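PDB 3C7M: Thiol:disulfide interchange protein DsbL from Escherichia coli, which takes part in disulfide-bond formation by transferring its own disulfide to other proteins, and with DsbI makes an essential disulfide bond in the arylsulfate sulfotransferase AssT. Local coordinates for residues Tyr166-Lys171 with Arg190-Lys195. Numbering follows the deposited sequence.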
ATOM      1  N   TYR A 166      -9.069   1.907  -0.876  1.00  9.15           N
ATOM      2  CA  TYR A 166      -9.052   2.119   0.570  1.00  9.33           C
ATOM      3  C   TYR A 166     -10.210   1.371   1.203  1.00  9.51           C
ATOM      4  O   TYR A 166     -11.373   1.617   0.866  1.00  9.83           O
ATOM      5  CB  TYR A 166      -9.154   3.600   0.912  1.00  9.93           C
ATOM      6  CG  TYR A 166      -8.007   4.446   0.413  1.00  9.89           C
ATOM      7  CD1 TYR A 166      -8.056   5.037  -0.848  1.00 10.45           C
ATOM      8  CD2 TYR A 166      -6.890   4.697   1.220  1.00 10.41           C
ATOM      9  CE1 TYR A 166      -7.014   5.849  -1.308  1.00 11.17           C
ATOM     10  CE2 TYR A 166      -5.845   5.514   0.766  1.00 10.91           C
ATOM     11  CZ  TYR A 166      -5.920   6.085  -0.498  1.00 10.98           C
ATOM     12  OH  TYR A 166      -4.902   6.884  -0.984  1.00 12.77           O
ATOM     13  N   VAL A 167      -9.871   0.459   2.107  1.00  8.81           N
ATOM     14  CA  VAL A 167     -10.835  -0.439   2.735  1.00  9.25           C
ATOM     15  C   VAL A 167     -10.818  -0.264   4.254  1.00  9.56           C
ATOM     16  O   VAL A 167      -9.759  -0.288   4.882  1.00  9.30           O
ATOM     17  CB  VAL A 167     -10.526  -1.916   2.376  1.00  9.07           C
ATOM     18  CG1 VAL A 167     -11.529  -2.856   3.047  1.00 10.12           C
ATOM     19  CG2 VAL A 167     -10.540  -2.127   0.853  1.00  9.69           C
ATOM     20  N   VAL A 168     -11.997  -0.088   4.841  1.00  9.65           N
ATOM     21  CA  VAL A 168     -12.119   0.056   6.285  1.00 10.43           C
ATOM     22  C   VAL A 168     -12.588  -1.252   6.897  1.00 10.73           C
ATOM     23  O   VAL A 168     -13.622  -1.801   6.487  1.00 10.57           O
ATOM     24  CB  VAL A 168     -13.111   1.191   6.655  1.00 10.28           C
ATOM     25  CG1 VAL A 168     -13.199   1.365   8.165  1.00 10.82           C
ATOM     26  CG2 VAL A 168     -12.690   2.499   6.002  1.00 10.84           C
ATOM     27  N   ASN A 169     -11.808  -1.740   7.860  1.00 11.19           N
ATOM     28  CA  ASN A 169     -12.108  -2.961   8.623  1.00 11.94           C
ATOM     29  C   ASN A 169     -12.338  -4.202   7.770  1.00 12.40           C
ATOM     30  O   ASN A 169     -13.105  -5.101   8.140  1.00 13.33           O
ATOM     31  CB  ASN A 169     -13.262  -2.711   9.601  1.00 12.02           C
ATOM     32  CG  ASN A 169     -12.875  -1.743  10.688  1.00 13.27           C
ATOM     33  OD1 ASN A 169     -11.689  -1.497  10.917  1.00 12.70           O
ATOM     34  ND2 ASN A 169     -13.869  -1.186  11.369  1.00 13.75           N
ATOM     35  N   GLY A 170     -11.655  -4.237   6.629  1.00 12.29           N
ATOM     36  CA  GLY A 170     -11.750  -5.345   5.682  1.00 12.68           C
ATOM     37  C   GLY A 170     -13.061  -5.457   4.925  1.00 13.21           C
ATOM     38  O   GLY A 170     -13.212  -6.347   4.103  1.00 13.39           O
ATOM     39  N   LYS A 171     -13.995  -4.533   5.158  1.00 13.18           N
ATOM     40  CA  LYS A 171     -15.379  -4.700   4.701  1.00 14.32           C
ATOM     41  C   LYS A 171     -15.881  -3.582   3.792  1.00 13.69           C
ATOM     42  O   LYS A 171     -16.611  -3.829   2.828  1.00 13.81           O
ATOM     43  CB  LYS A 171     -16.307  -4.856   5.914  1.00 14.33           C
ATOM     44  CG  LYS A 171     -17.795  -4.950   5.605  1.00 16.64           C
ATOM     45  CD  LYS A 171     -18.583  -5.338   6.844  1.00 16.30           C
ATOM     46  CE  LYS A 171     -20.069  -5.450   6.539  0.50 17.51           C
ATOM     47  NZ  LYS A 171     -20.833  -5.858   7.749  0.50 17.68           N
ATOM     48  N   ARG A 190     -14.242   7.412   9.517  0.70 12.70           N
ATOM     49  CA  ARG A 190     -14.780   7.347  10.875  0.70 13.66           C
ATOM     50  C   ARG A 190     -16.180   6.773  10.911  0.70 14.04           C
ATOM     51  O   ARG A 190     -16.490   5.961  11.785  0.70 14.30           O
ATOM     52  CB  ARG A 190     -14.756   8.721  11.535  0.70 13.90           C
ATOM     53  CG  ARG A 190     -13.361   9.171  11.779  0.70 15.13           C
ATOM     54  CD  ARG A 190     -13.261  10.173  12.877  0.70 15.15           C
ATOM     55  NE  ARG A 190     -11.857  10.320  13.216  0.70 14.01           N
ATOM     56  CZ  ARG A 190     -11.263   9.705  14.230  0.70 13.49           C
ATOM     57  NH1 ARG A 190     -11.961   8.920  15.048  0.70 13.48           N
ATOM     58  NH2 ARG A 190      -9.969   9.893  14.433  0.70 14.21           N
ATOM     59  N   GLU A 191     -17.011   7.195   9.961  1.00 14.09           N
ATOM     60  CA  GLU A 191     -18.387   6.681   9.847  1.00 15.10           C
ATOM     61  C   GLU A 191     -18.360   5.172   9.589  1.00 15.38           C
ATOM     62  O   GLU A 191     -19.065   4.406  10.251  1.00 15.85           O
ATOM     63  CB  GLU A 191     -19.168   7.394   8.741  1.00 15.86           C
ATOM     64  CG  GLU A 191     -20.528   6.734   8.452  1.00 17.88           C
ATOM     65  CD  GLU A 191     -21.528   7.641   7.754  0.50 19.66           C
ATOM     66  OE1 GLU A 191     -21.181   8.791   7.415  0.50 20.60           O
ATOM     67  OE2 GLU A 191     -22.678   7.192   7.551  0.50 21.46           O
ATOM     68  N   LEU A 192     -17.511   4.753   8.656  1.00 15.18           N
ATOM     69  CA  LEU A 192     -17.401   3.338   8.303  1.00 15.17           C
ATOM     70  C   LEU A 192     -16.873   2.491   9.447  1.00 15.85           C
ATOM     71  O   LEU A 192     -17.321   1.353   9.642  1.00 16.33           O
ATOM     72  CB  LEU A 192     -16.528   3.157   7.053  1.00 14.63           C
ATOM     73  CG  LEU A 192     -17.114   3.745   5.763  1.00 14.03           C
ATOM     74  CD1 LEU A 192     -16.142   3.612   4.595  1.00 13.15           C
ATOM     75  CD2 LEU A 192     -18.472   3.107   5.436  1.00 13.79           C
ATOM     76  N   ALA A 193     -15.931   3.049  10.206  1.00 16.43           N
ATOM     77  CA  ALA A 193     -15.296   2.342  11.318  1.00 17.92           C
ATOM     78  C   ALA A 193     -16.223   2.180  12.521  1.00 19.47           C
ATOM     79  O   ALA A 193     -15.962   1.349  13.398  1.00 19.56           O
ATOM     80  CB  ALA A 193     -14.009   3.041  11.732  1.00 17.64           C
ATOM     81  N   SER A 194     -17.289   2.981  12.551  1.00 20.65           N
ATOM     82  CA  SER A 194     -18.276   2.933  13.631  0.70 21.87           C
ATOM     83  C   SER A 194     -19.373   1.906  13.348  1.00 22.36           C
ATOM     84  O   SER A 194     -20.201   1.617  14.216  1.00 22.93           O
ATOM     85  CB  SER A 194     -18.892   4.316  13.860  0.70 21.71           C
ATOM     86  OG  SER A 194     -19.799   4.651  12.824  0.70 22.68           O
ATOM     87  N   LYS A 195     -19.377   1.360  12.133  1.00 23.18           N
ATOM     88  CA  LYS A 195     -20.372   0.364  11.731  1.00 24.12           C
ATOM     89  C   LYS A 195     -20.064  -1.008  12.334  1.00 24.74           C
ATOM     90  O   LYS A 195     -18.895  -1.383  12.498  1.00 25.39           O
ATOM     91  CB  LYS A 195     -20.462   0.265  10.205  1.00 24.22           C
ATOM     92  CG  LYS A 195     -21.037   1.498   9.519  1.00 24.54           C
ATOM     93  CD  LYS A 195     -21.323   1.220   8.048  1.00 25.88           C
ATOM     94  CE  LYS A 195     -21.740   2.478   7.291  1.00 27.11           C
ATOM     95  NZ  LYS A 195     -23.083   3.009   7.688  1.00 28.05           N
TER
HETATM   96  O   HOH W   1     -13.728   0.013  14.102  1.00 18.89           O
HETATM   97  O   HOH W   2     -16.710  -1.147  10.653  1.00 19.33           O
HETATM   98  O   HOH W   3     -19.378  -4.015  10.303  1.00 41.84           O
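Val168, the last residue of strand 165-168, meets the last part of helix 182-193 at Ala193, their CA atoms 6.4 Å apart. Beyond Val168 the chain leaves the strand in a type I' turn, with Asn169 and Gly170, both of positive phi, at its two central positions, and the turn is closed by a bond from Lys171 N to Val168 O of 3.1 Å. Near the C-terminus, Lys195 N bonds to Leu192 O.

Both branches of Val168 touch the helix. With CG1 anti to the backbone N (chi1 -178°), that methyl lies between the backbone of Ala193, 3.8 Å from Ala193 N, and Leu192 CB, and also meets the Ala193 methyl. The other branch turns to the end of Leu192: Val168 CG2 is 3.9 Å from Leu192 CD1, and the two side chains cross at about a right angle. One residue on, in the turn, Asn169 ND2 packs 3.8 Å from Ala193 CA and reaches nearby carbonyls through water. It donates to two waters; one donates on to Ala193 O, while the second donates to both Leu192 O and Lys195 O. The carbonyls of Leu192, Ala193 and Lys195, at the C-terminal end of the chain, are thus linked to the turn through water. The amide is also held by Thr20 N, which donates to Asn169 OD1.

The contact seats the final helix of the thioredoxin fold against one face of the central sheet. Val168 also packs on Leu21 of strand 20-25, whereas Leu192 extends the interface over Tyr172 and Ile174 of strand 172-174 and Tyr7 of strand 7-9.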